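PDB 5D6A: predicted ATPase of the ABC class from Vibrio vulnificus, which probably binds and hydrolyses ATP as a P-loop ATPase of the ABC class, and is captured here with the ATP analogue AMP-PNP. Local coordinates for residues A[277-285]-A[501-509]; A[462-472]-A[563-574]. All blocks are in the same frame, centred on the assembly; numbering follows the deposited sequence.

Interaction 1. Residues A[277-285]-A[501-509]; sequences AIERSIYNH and EQLESSDEV
Arg280 reaches across to 501-509 with CG beside its backbone N (chi1 -69°) and the chain then extended to NE, which brings the guanidinium to the carbonyls of Gln502 and Leu503. Its NH2 donates to Leu503 O at 3.1 Å, almost straight (175°) and in the guanidinium plane, although the nitrogen stands above the plane of that carbonyl. NH1 forms a salt bridge with Glu504 OE1 at 2.7 Å; the carboxylate is turned nearly perpendicular (87°) to the guanidinium, and the same oxygen accepts from a water 2.8 Å from His285 NE2. Gln502 CA covers one guanidinium face. Glu279 and Arg280 end helix 271-280, which fits the P-loop helix of an ABC-class ATPase, and Tyr283 lies in the turn after it; opposite, Ser505 and Glu508 form a capping box at the start of helix 506-519. Glu508 OE2 takes both Glu504 N and Ser505 N, and lies 3.0 Å from Tyr283 OH. The Tyr283 ring sets its edge against Gln502 O and one face over Glu504 CB. Crossing Ile282 at about a right angle, Gln502 donates from NE2 to Glu279 O (3.1 Å) and to Ala300 O, while OE1 accepts from Lys302 N. Glu279 OE1 and Glu501 OE2 sit 3.5 Å apart, a repulsion probably eased by the salt bridge from Lys302 NZ to Glu501 OE2.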
loop_
_atom_site.group_PDB
_atom_site.type_symbol
_atom_site.label_atom_id
_atom_site.label_comp_id
_atom_site.label_asym_id
_atom_site.label_seq_id
_atom_site.Cartn_x
_atom_site.Cartn_y
_atom_site.Cartn_z
ATOM N N ALA A 277 10.225 14.967 -7.569
ATOM C CA ALA A 277 10.182 16.366 -7.166
ATOM C C ALA A 277 9.177 17.123 -8.025
ATOM O O ALA A 277 8.457 17.993 -7.535
ATOM C CB ALA A 277 11.561 16.993 -7.283
ATOM N N ILE A 278 9.126 16.780 -9.309
ATOM C CA ILE A 278 8.199 17.416 -10.235
ATOM C C ILE A 278 6.757 17.046 -9.892
ATOM O O ILE A 278 5.907 17.929 -9.783
ATOM C CB ILE A 278 8.518 17.047 -11.702
ATOM C CG1 ILE A 278 9.876 17.628 -12.106
ATOM C CG2 ILE A 278 7.453 17.590 -12.648
ATOM C CD1 ILE A 278 10.346 17.209 -13.483
ATOM N N GLU A 279 6.487 15.754 -9.697
ATOM C CA GLU A 279 5.125 15.295 -9.392
ATOM C C GLU A 279 4.609 15.917 -8.102
ATOM O O GLU A 279 3.411 16.180 -7.979
ATOM C CB GLU A 279 5.043 13.763 -9.278
ATOM C CG GLU A 279 5.482 13.209 -7.929
ATOM C CD GLU A 279 5.440 11.698 -7.851
ATOM O OE1 GLU A 279 5.709 11.039 -8.870
ATOM O OE2 GLU A 279 5.175 11.169 -6.753
ATOM N N ARG A 280 5.507 16.140 -7.141
ATOM C CA ARG A 280 5.114 16.731 -5.860
ATOM C C ARG A 280 5.090 18.252 -5.872
ATOM O O ARG A 280 4.497 18.870 -4.992
ATOM C CB ARG A 280 5.985 16.211 -4.716
ATOM C CG ARG A 280 5.714 14.751 -4.425
ATOM C CD ARG A 280 6.012 14.379 -2.989
ATOM N NE ARG A 280 5.194 13.230 -2.608
ATOM C CZ ARG A 280 3.894 13.302 -2.302
ATOM N NH1 ARG A 280 3.242 14.465 -2.347
ATOM N NH2 ARG A 280 3.229 12.201 -1.969
ATOM N N SER A 281 5.714 18.854 -6.878
ATOM C CA SER A 281 5.713 20.308 -6.999
ATOM C C SER A 281 4.341 20.860 -7.396
ATOM O O SER A 281 4.203 22.058 -7.632
ATOM C CB SER A 281 6.797 20.766 -7.969
ATOM O OG SER A 281 8.077 20.455 -7.442
ATOM N N ILE A 282 3.340 19.984 -7.497
ATOM C CA ILE A 282 1.969 20.440 -7.755
ATOM C C ILE A 282 1.487 21.162 -6.500
ATOM O O ILE A 282 0.518 21.919 -6.541
ATOM C CB ILE A 282 0.990 19.292 -8.088
ATOM C CG1 ILE A 282 0.952 18.260 -6.949
ATOM C CG2 ILE A 282 1.362 18.638 -9.413
ATOM C CD1 ILE A 282 -0.012 17.120 -7.186
ATOM N N TYR A 283 2.160 20.888 -5.381
ATOM C CA TYR A 283 1.873 21.543 -4.113
ATOM C C TYR A 283 3.018 22.486 -3.787
ATOM O O TYR A 283 4.115 22.351 -4.326
ATOM C CB TYR A 283 1.780 20.539 -2.962
ATOM C CG TYR A 283 0.774 19.431 -3.130
ATOM C CD1 TYR A 283 -0.590 19.680 -3.033
ATOM C CD2 TYR A 283 1.189 18.122 -3.321
ATOM C CE1 TYR A 283 -1.513 18.659 -3.163
ATOM C CE2 TYR A 283 0.275 17.094 -3.450
ATOM C CZ TYR A 283 -1.073 17.366 -3.369
ATOM O OH TYR A 283 -1.986 16.346 -3.494
ATOM N N ASN A 284 2.759 23.428 -2.888
ATOM C CA ASN A 284 3.773 24.362 -2.431
ATOM C C ASN A 284 4.477 23.737 -1.233
ATOM O O ASN A 284 3.844 23.047 -0.434
ATOM C CB ASN A 284 3.133 25.686 -2.014
ATOM C CG ASN A 284 2.385 26.363 -3.148
ATOM O OD1 ASN A 284 2.760 26.253 -4.316
ATOM N ND2 ASN A 284 1.324 27.079 -2.804
ATOM N N HIS A 285 5.782 23.967 -1.113
ATOM C CA HIS A 285 6.549 23.428 0.011
ATOM C C HIS A 285 7.103 24.525 0.913
ATOM O O HIS A 285 7.255 25.676 0.496
ATOM C CB HIS A 285 7.670 22.510 -0.480
ATOM C CG HIS A 285 7.176 21.211 -1.038
ATOM N ND1 HIS A 285 6.870 21.039 -2.371
ATOM C CD2 HIS A 285 6.918 20.025 -0.436
ATOM C CE1 HIS A 285 6.454 19.800 -2.567
ATOM N NE2 HIS A 285 6.472 19.166 -1.409
ATOM N N GLU A 501 -0.180 8.298 -5.656
ATOM C CA GLU A 501 0.975 8.612 -4.817
ATOM C C GLU A 501 1.248 10.106 -4.679
ATOM O O GLU A 501 2.011 10.517 -3.812
ATOM C CB GLU A 501 2.226 7.877 -5.307
ATOM C CG GLU A 501 2.723 8.260 -6.694
ATOM C CD GLU A 501 3.950 7.462 -7.103
ATOM O OE1 GLU A 501 4.319 6.513 -6.372
ATOM O OE2 GLU A 501 4.545 7.775 -8.154
ATOM N N GLN A 502 0.635 10.911 -5.538
ATOM C CA GLN A 502 0.798 12.360 -5.460
ATOM C C GLN A 502 0.092 12.960 -4.246
ATOM O O GLN A 502 0.474 14.034 -3.790
ATOM C CB GLN A 502 0.303 13.036 -6.737
ATOM C CG GLN A 502 1.267 12.937 -7.905
ATOM C CD GLN A 502 0.701 13.558 -9.163
ATOM O OE1 GLN A 502 -0.349 13.145 -9.641
ATOM N NE2 GLN A 502 1.403 14.535 -9.720
ATOM N N LEU A 503 -0.936 12.279 -3.729
ATOM C CA LEU A 503 -1.652 12.777 -2.549
ATOM C C LEU A 503 -0.678 13.003 -1.409
ATOM O O LEU A 503 0.239 12.211 -1.204
ATOM C CB LEU A 503 -2.762 11.821 -2.110
ATOM C CG LEU A 503 -4.023 11.783 -2.974
ATOM C CD1 LEU A 503 -4.995 10.729 -2.461
ATOM C CD2 LEU A 503 -4.691 13.149 -3.008
ATOM N N GLU A 504 -0.895 14.086 -0.668
ATOM C CA GLU A 504 -0.008 14.476 0.422
ATOM C C GLU A 504 -0.554 14.159 1.815
ATOM O O GLU A 504 0.150 13.583 2.638
ATOM C CB GLU A 504 0.265 15.976 0.322
ATOM C CG GLU A 504 1.217 16.522 1.371
ATOM C CD GLU A 504 2.628 15.979 1.245
ATOM O OE1 GLU A 504 3.041 15.616 0.123
ATOM O OE2 GLU A 504 3.329 15.941 2.273
ATOM N N SER A 505 -1.802 14.540 2.074
ATOM C CA SER A 505 -2.398 14.349 3.396
ATOM C C SER A 505 -3.726 13.611 3.387
ATOM O O SER A 505 -4.450 13.610 2.389
ATOM C CB SER A 505 -2.607 15.715 4.058
ATOM O OG SER A 505 -3.274 15.591 5.303
ATOM N N SER A 506 -4.040 12.983 4.519
ATOM C CA SER A 506 -5.309 12.292 4.675
ATOM C C SER A 506 -6.412 13.347 4.755
ATOM O O SER A 506 -7.581 13.040 4.547
ATOM C CB SER A 506 -5.314 11.419 5.928
ATOM O OG SER A 506 -5.187 12.211 7.087
ATOM N N ASP A 507 -6.023 14.588 5.070
ATOM C CA ASP A 507 -6.972 15.702 5.144
ATOM C C ASP A 507 -7.651 15.902 3.807
ATOM O O ASP A 507 -8.855 16.120 3.754
ATOM C CB ASP A 507 -6.280 17.007 5.556
ATOM C CG ASP A 507 -5.766 16.979 6.986
ATOM O OD1 ASP A 507 -5.829 15.915 7.638
ATOM O OD2 ASP A 507 -5.295 18.034 7.459
ATOM N N GLU A 508 -6.883 15.841 2.724
ATOM C CA GLU A 508 -7.490 15.995 1.401
ATOM C C GLU A 508 -8.327 14.767 1.026
ATOM O O GLU A 508 -9.273 14.881 0.257
ATOM C CB GLU A 508 -6.476 16.421 0.306
ATOM C CG GLU A 508 -5.162 15.659 0.234
ATOM C CD GLU A 508 -4.177 16.258 -0.767
ATOM O OE1 GLU A 508 -4.600 16.990 -1.686
ATOM O OE2 GLU A 508 -2.967 15.983 -0.642
ATOM N N VAL A 509 -8.005 13.609 1.602
ATOM C CA VAL A 509 -8.794 12.396 1.361
ATOM C C VAL A 509 -10.155 12.579 2.044
ATOM O O VAL A 509 -11.194 12.209 1.487
ATOM C CB VAL A 509 -8.094 11.118 1.871
ATOM C CG1 VAL A 509 -8.981 9.898 1.662
ATOM C CG2 VAL A 509 -6.766 10.920 1.161
HETATM O O HOH W 1 5.700 16.670 -0.325
#

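Interaction 2. Residues A[462-472]-A[563-574]; sequences RALHCSALMNI and LNRMRKSQFRNN
The guanidinium of Arg462 lies flat on the ring of Phe571, centres 4.1 Å apart and planes within 7°, a cation-pi stack beside a short antiparallel strand pairing. Strand 463-465 is the middle one of a three-stranded antiparallel sheet, with 571-572 on one side and 525-526 on the other. Ala463 and Arg572 make the hydrogen-bonded pair, exchanging two N-H...O bonds, and Leu464 with Phe571 the non-hydrogen-bonded pair; His465 N then donates to Gln570 O at 2.9 Å.

The closely packed part is the face carrying Leu464 and Phe571, where these two, Leu563, Leu469 and Met566 are all buried. With its CG anti to the backbone N (chi1 177°), Leu464 sends CD1 over the Phe571 face opposite Arg462, 4.0 Å from the ring centroid, while CD2 approaches Leu563 CD2 tip to tip at 3.4 Å. The ring is thus held between a cation and a methyl. Farther along, the selenomethionine at Met566, bent at chi2 and chi3, brings CE to Leu469 CD2 and to Ile472 CD1, and Trp516 of helix 506-519 also touches Leu563 and Met566.

Exposed Gln570 and Lys568 form the solvent side. Gln570 runs alongside His465 and rests its amide carbon CD on Ala468 CB at 3.8 Å; Lys568 touches Ile472 CD1 through CB, but its chain leads off from the contact. Partly exposed Arg572 lays CG over buried Ala463 CB and finds a cation-pi partner in Trp525.

The Arg462 guanidinium has further partners: NH1 bonds His312 O, and NH2, in a salt bridge with Glu352, also donates to Asn564 OD1 at 2.9 Å, from above the amide plane.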
loop_
_atom_site.group_PDB
_atom_site.type_symbol
_atom_site.label_atom_id
_atom_site.label_comp_id
_atom_site.label_asym_id
_atom_site.label_seq_id
_atom_site.Cartn_x
_atom_site.Cartn_y
_atom_site.Cartn_z
ATOM N N ARG A 462 -18.122 11.182 -19.308
ATOM C CA ARG A 462 -19.153 10.281 -18.811
ATOM C C ARG A 462 -20.002 11.031 -17.803
ATOM O O ARG A 462 -19.480 11.808 -17.002
ATOM C CB ARG A 462 -18.532 9.084 -18.094
ATOM C CG ARG A 462 -17.647 8.188 -18.942
ATOM C CD ARG A 462 -16.829 7.276 -18.036
ATOM N NE ARG A 462 -15.914 8.056 -17.197
ATOM C CZ ARG A 462 -15.201 7.571 -16.184
ATOM N NH1 ARG A 462 -15.287 6.289 -15.839
ATOM N NH2 ARG A 462 -14.407 8.379 -15.494
ATOM N N ALA A 463 -21.305 10.798 -17.835
ATOM C CA ALA A 463 -22.192 11.430 -16.876
ATOM C C ALA A 463 -22.118 10.653 -15.561
ATOM O O ALA A 463 -21.957 9.434 -15.568
ATOM C CB ALA A 463 -23.615 11.458 -17.407
ATOM N N LEU A 464 -22.223 11.358 -14.440
ATOM C CA LEU A 464 -22.187 10.730 -13.120
ATOM C C LEU A 464 -23.583 10.724 -12.506
ATOM O O LEU A 464 -24.307 11.712 -12.603
ATOM C CB LEU A 464 -21.235 11.490 -12.194
ATOM C CG LEU A 464 -21.130 11.005 -10.741
ATOM C CD1 LEU A 464 -20.609 9.578 -10.667
ATOM C CD2 LEU A 464 -20.237 11.937 -9.938
ATOM N N HIS A 465 -23.956 9.612 -11.874
ATOM C CA HIS A 465 -25.257 9.510 -11.217
ATOM C C HIS A 465 -25.087 10.060 -9.800
ATOM O O HIS A 465 -24.951 9.297 -8.842
ATOM C CB HIS A 465 -25.737 8.058 -11.154
ATOM C CG HIS A 465 -27.196 7.916 -10.846
ATOM N ND1 HIS A 465 -28.010 7.005 -11.484
ATOM C CD2 HIS A 465 -28.002 8.619 -10.018
ATOM C CE1 HIS A 465 -29.243 7.121 -11.028
ATOM N NE2 HIS A 465 -29.266 8.098 -10.141
ATOM N N CYS A 466 -25.094 11.384 -9.671
ATOM C CA CYS A 466 -24.906 12.046 -8.373
ATOM C C CYS A 466 -25.824 11.546 -7.253
ATOM O O CYS A 466 -25.398 11.444 -6.106
ATOM C CB CYS A 466 -25.072 13.556 -8.522
ATOM S SG CYS A 466 -23.864 14.320 -9.621
ATOM N N SER A 467 -27.072 11.232 -7.583
ATOM C CA SER A 467 -28.030 10.766 -6.578
ATOM C C SER A 467 -27.763 9.337 -6.079
ATOM O O SER A 467 -28.209 8.970 -4.991
ATOM C CB SER A 467 -29.456 10.857 -7.120
ATOM O OG SER A 467 -29.649 9.985 -8.214
ATOM N N ALA A 468 -27.053 8.534 -6.869
ATOM C CA ALA A 468 -26.742 7.157 -6.473
ATOM C C ALA A 468 -25.773 7.128 -5.285
ATOM O O ALA A 468 -25.693 6.130 -4.566
ATOM C CB ALA A 468 -26.168 6.381 -7.650
ATOM N N LEU A 469 -25.039 8.224 -5.093
ATOM C CA LEU A 469 -24.101 8.347 -3.975
ATOM C C LEU A 469 -24.853 8.448 -2.651
ATOM O O LEU A 469 -24.367 7.989 -1.617
ATOM C CB LEU A 469 -23.205 9.573 -4.160
ATOM C CG LEU A 469 -22.220 9.525 -5.332
ATOM C CD1 LEU A 469 -21.620 10.897 -5.602
ATOM C CD2 LEU A 469 -21.131 8.498 -5.069
HETATM N N MSE A 470 -26.040 9.050 -2.698
HETATM C CA MSE A 470 -26.891 9.204 -1.515
HETATM C C MSE A 470 -27.308 7.853 -0.998
HETATM O O MSE A 470 -27.376 7.639 0.212
HETATM C CB MSE A 470 -28.118 10.040 -1.894
HETATM C CG MSE A 470 -29.104 10.260 -0.751
HETATM SE SE MSE A 470 -28.252 11.238 0.727
HETATM C CE MSE A 470 -28.500 13.070 0.048
ATOM N N ASN A 471 -27.588 6.928 -1.915
ATOM C CA ASN A 471 -27.993 5.572 -1.547
ATOM C C ASN A 471 -26.911 4.840 -0.751
ATOM O O ASN A 471 -27.214 4.062 0.153
ATOM C CB ASN A 471 -28.372 4.771 -2.797
ATOM C CG ASN A 471 -29.572 5.355 -3.522
ATOM O OD1 ASN A 471 -30.233 6.267 -3.028
ATOM N ND2 ASN A 471 -29.862 4.826 -4.699
ATOM N N ILE A 472 -25.653 5.100 -1.089
ATOM C CA ILE A 472 -24.528 4.491 -0.388
ATOM C C ILE A 472 -24.456 5.058 1.032
ATOM O O ILE A 472 -24.184 4.324 1.981
ATOM C CB ILE A 472 -23.202 4.729 -1.139
ATOM C CG1 ILE A 472 -23.290 4.161 -2.561
ATOM C CG2 ILE A 472 -22.035 4.094 -0.390
ATOM C CD1 ILE A 472 -22.056 4.419 -3.399
ATOM N N LEU A 563 -13.097 8.792 -7.293
ATOM C CA LEU A 563 -14.443 8.401 -7.684
ATOM C C LEU A 563 -14.415 7.339 -8.790
ATOM O O LEU A 563 -15.281 6.466 -8.834
ATOM C CB LEU A 563 -15.215 9.648 -8.118
ATOM C CG LEU A 563 -16.736 9.607 -8.222
ATOM C CD1 LEU A 563 -17.377 9.099 -6.939
ATOM C CD2 LEU A 563 -17.235 11.008 -8.546
ATOM N N ASN A 564 -13.413 7.412 -9.667
ATOM C CA ASN A 564 -13.245 6.437 -10.751
ATOM C C ASN A 564 -12.885 5.058 -10.216
ATOM O O ASN A 564 -13.032 4.061 -10.921
ATOM C CB ASN A 564 -12.139 6.879 -11.720
ATOM C CG ASN A 564 -12.501 8.121 -12.511
ATOM O OD1 ASN A 564 -13.671 8.450 -12.677
ATOM N ND2 ASN A 564 -11.487 8.807 -13.024
ATOM N N ARG A 565 -12.396 5.014 -8.976
ATOM C CA ARG A 565 -11.990 3.761 -8.334
ATOM C C ARG A 565 -12.986 3.254 -7.296
ATOM O O ARG A 565 -12.747 2.222 -6.667
ATOM C CB ARG A 565 -10.609 3.929 -7.704
ATOM C CG ARG A 565 -9.522 4.104 -8.748
ATOM C CD ARG A 565 -8.207 4.587 -8.163
ATOM N NE ARG A 565 -7.179 4.614 -9.196
ATOM C CZ ARG A 565 -7.065 5.561 -10.126
ATOM N NH1 ARG A 565 -6.096 5.481 -11.027
ATOM N NH2 ARG A 565 -7.917 6.579 -10.172
HETATM N N MSE A 566 -14.094 3.973 -7.115
HETATM C CA MSE A 566 -15.137 3.546 -6.180
HETATM C C MSE A 566 -15.968 2.549 -6.940
HETATM O O MSE A 566 -16.514 2.860 -7.997
HETATM C CB MSE A 566 -15.965 4.727 -5.690
HETATM C CG MSE A 566 -16.454 4.493 -4.269
HETATM SE SE MSE A 566 -18.378 4.100 -4.288
HETATM C CE MSE A 566 -19.001 5.923 -4.690
ATOM N N ARG A 567 -16.077 1.345 -6.390
ATOM C CA ARG A 567 -16.758 0.229 -7.060
ATOM C C ARG A 567 -18.274 0.348 -7.268
ATOM O O ARG A 567 -18.841 -0.397 -8.071
ATOM C CB ARG A 567 -16.411 -1.070 -6.328
ATOM C CG ARG A 567 -14.908 -1.311 -6.313
ATOM C CD ARG A 567 -14.488 -2.535 -5.526
ATOM N NE ARG A 567 -13.045 -2.746 -5.640
ATOM C CZ ARG A 567 -12.448 -3.397 -6.639
ATOM N NH1 ARG A 567 -13.158 -3.916 -7.639
ATOM N NH2 ARG A 567 -11.127 -3.531 -6.644
ATOM N N LYS A 568 -18.920 1.279 -6.569
ATOM C CA LYS A 568 -20.369 1.469 -6.707
ATOM C C LYS A 568 -20.726 2.662 -7.598
ATOM O O LYS A 568 -21.875 2.800 -8.015
ATOM C CB LYS A 568 -21.017 1.668 -5.336
ATOM C CG LYS A 568 -20.837 0.517 -4.357
ATOM C CD LYS A 568 -21.545 -0.745 -4.812
ATOM C CE LYS A 568 -21.438 -1.832 -3.754
ATOM N NZ LYS A 568 -22.124 -3.084 -4.164
ATOM N N SER A 569 -19.755 3.528 -7.879
ATOM C CA SER A 569 -20.005 4.700 -8.718
ATOM C C SER A 569 -20.756 4.343 -9.997
ATOM O O SER A 569 -20.428 3.360 -10.666
ATOM C CB SER A 569 -18.690 5.388 -9.093
ATOM O OG SER A 569 -18.048 5.930 -7.957
ATOM N N GLN A 570 -21.763 5.149 -10.326
ATOM C CA GLN A 570 -22.547 4.944 -11.539
ATOM C C GLN A 570 -22.228 6.002 -12.597
ATOM O O GLN A 570 -22.568 7.176 -12.441
ATOM C CB GLN A 570 -24.049 4.955 -11.244
ATOM C CG GLN A 570 -24.545 3.786 -10.409
ATOM C CD GLN A 570 -26.064 3.708 -10.356
ATOM O OE1 GLN A 570 -26.761 4.347 -11.147
ATOM N NE2 GLN A 570 -26.583 2.909 -9.433
ATOM N N PHE A 571 -21.556 5.565 -13.660
ATOM C CA PHE A 571 -21.213 6.414 -14.793
ATOM C C PHE A 571 -21.939 5.882 -16.016
ATOM O O PHE A 571 -22.242 4.690 -16.088
ATOM C CB PHE A 571 -19.708 6.383 -15.082
ATOM C CG PHE A 571 -18.861 7.128 -14.087
ATOM C CD1 PHE A 571 -18.564 8.471 -14.281
ATOM C CD2 PHE A 571 -18.323 6.482 -12.985
ATOM C CE1 PHE A 571 -17.770 9.161 -13.382
ATOM C CE2 PHE A 571 -17.526 7.169 -12.081
ATOM C CZ PHE A 571 -17.250 8.511 -12.281
ATOM N N ARG A 572 -22.226 6.756 -16.975
ATOM C CA ARG A 572 -22.861 6.324 -18.216
ATOM C C ARG A 572 -22.262 7.085 -19.393
ATOM O O ARG A 572 -21.481 8.021 -19.213
ATOM C CB ARG A 572 -24.381 6.553 -18.210
ATOM C CG ARG A 572 -24.790 8.005 -18.445
ATOM C CD ARG A 572 -26.124 8.117 -19.170
ATOM N NE ARG A 572 -27.311 8.015 -18.326
ATOM C CZ ARG A 572 -28.000 9.058 -17.861
ATOM N NH1 ARG A 572 -27.627 10.307 -18.137
ATOM N NH2 ARG A 572 -29.075 8.853 -17.114
ATOM N N ASN A 573 -22.651 6.677 -20.595
ATOM C CA ASN A 573 -22.224 7.331 -21.823
ATOM C C ASN A 573 -23.432 7.854 -22.584
ATOM O O ASN A 573 -24.238 7.066 -23.085
ATOM C CB ASN A 573 -21.435 6.365 -22.713
ATOM C CG ASN A 573 -20.002 6.176 -22.254
ATOM O OD1 ASN A 573 -19.347 7.125 -21.823
ATOM N ND2 ASN A 573 -19.493 4.958 -22.386
ATOM N N ASN A 574 -23.565 9.177 -22.657
ATOM C CA ASN A 574 -24.650 9.807 -23.413
ATOM C C ASN A 574 -24.327 9.628 -24.892
ATOM O O ASN A 574 -24.344 10.578 -25.678
ATOM C CB ASN A 574 -24.755 11.293 -23.065
ATOM C CG ASN A 574 -25.038 11.535 -21.594
ATOM O OD1 ASN A 574 -25.555 10.664 -20.900
ATOM N ND2 ASN A 574 -24.712 12.732 -21.115
HETATM O O HOH W 2 -13.816 4.286 -13.832
#

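The two contacts lie 26 Å apart between centres, with nearest atoms about 8 Å apart, and do not touch. Along the chain their segments alternate: 277-285, 462-472, 501-509, 563-574. Helix 506-519 relates them directly, since its start belongs to interaction 1 and its later residues Trp516 and Leu519 pack on side chains of interaction 2. In interaction 1, which joins the P-loop region to the C-terminal region, the Glu279 side chain is about 10 Å from a bound AMP-PNP. Interaction 2 is more peripheral, its centre 22 Å from that of the chain against 4 Å for interaction 1, and Arg567, in the segment 563-574, packs on Asn222 of the second subunit.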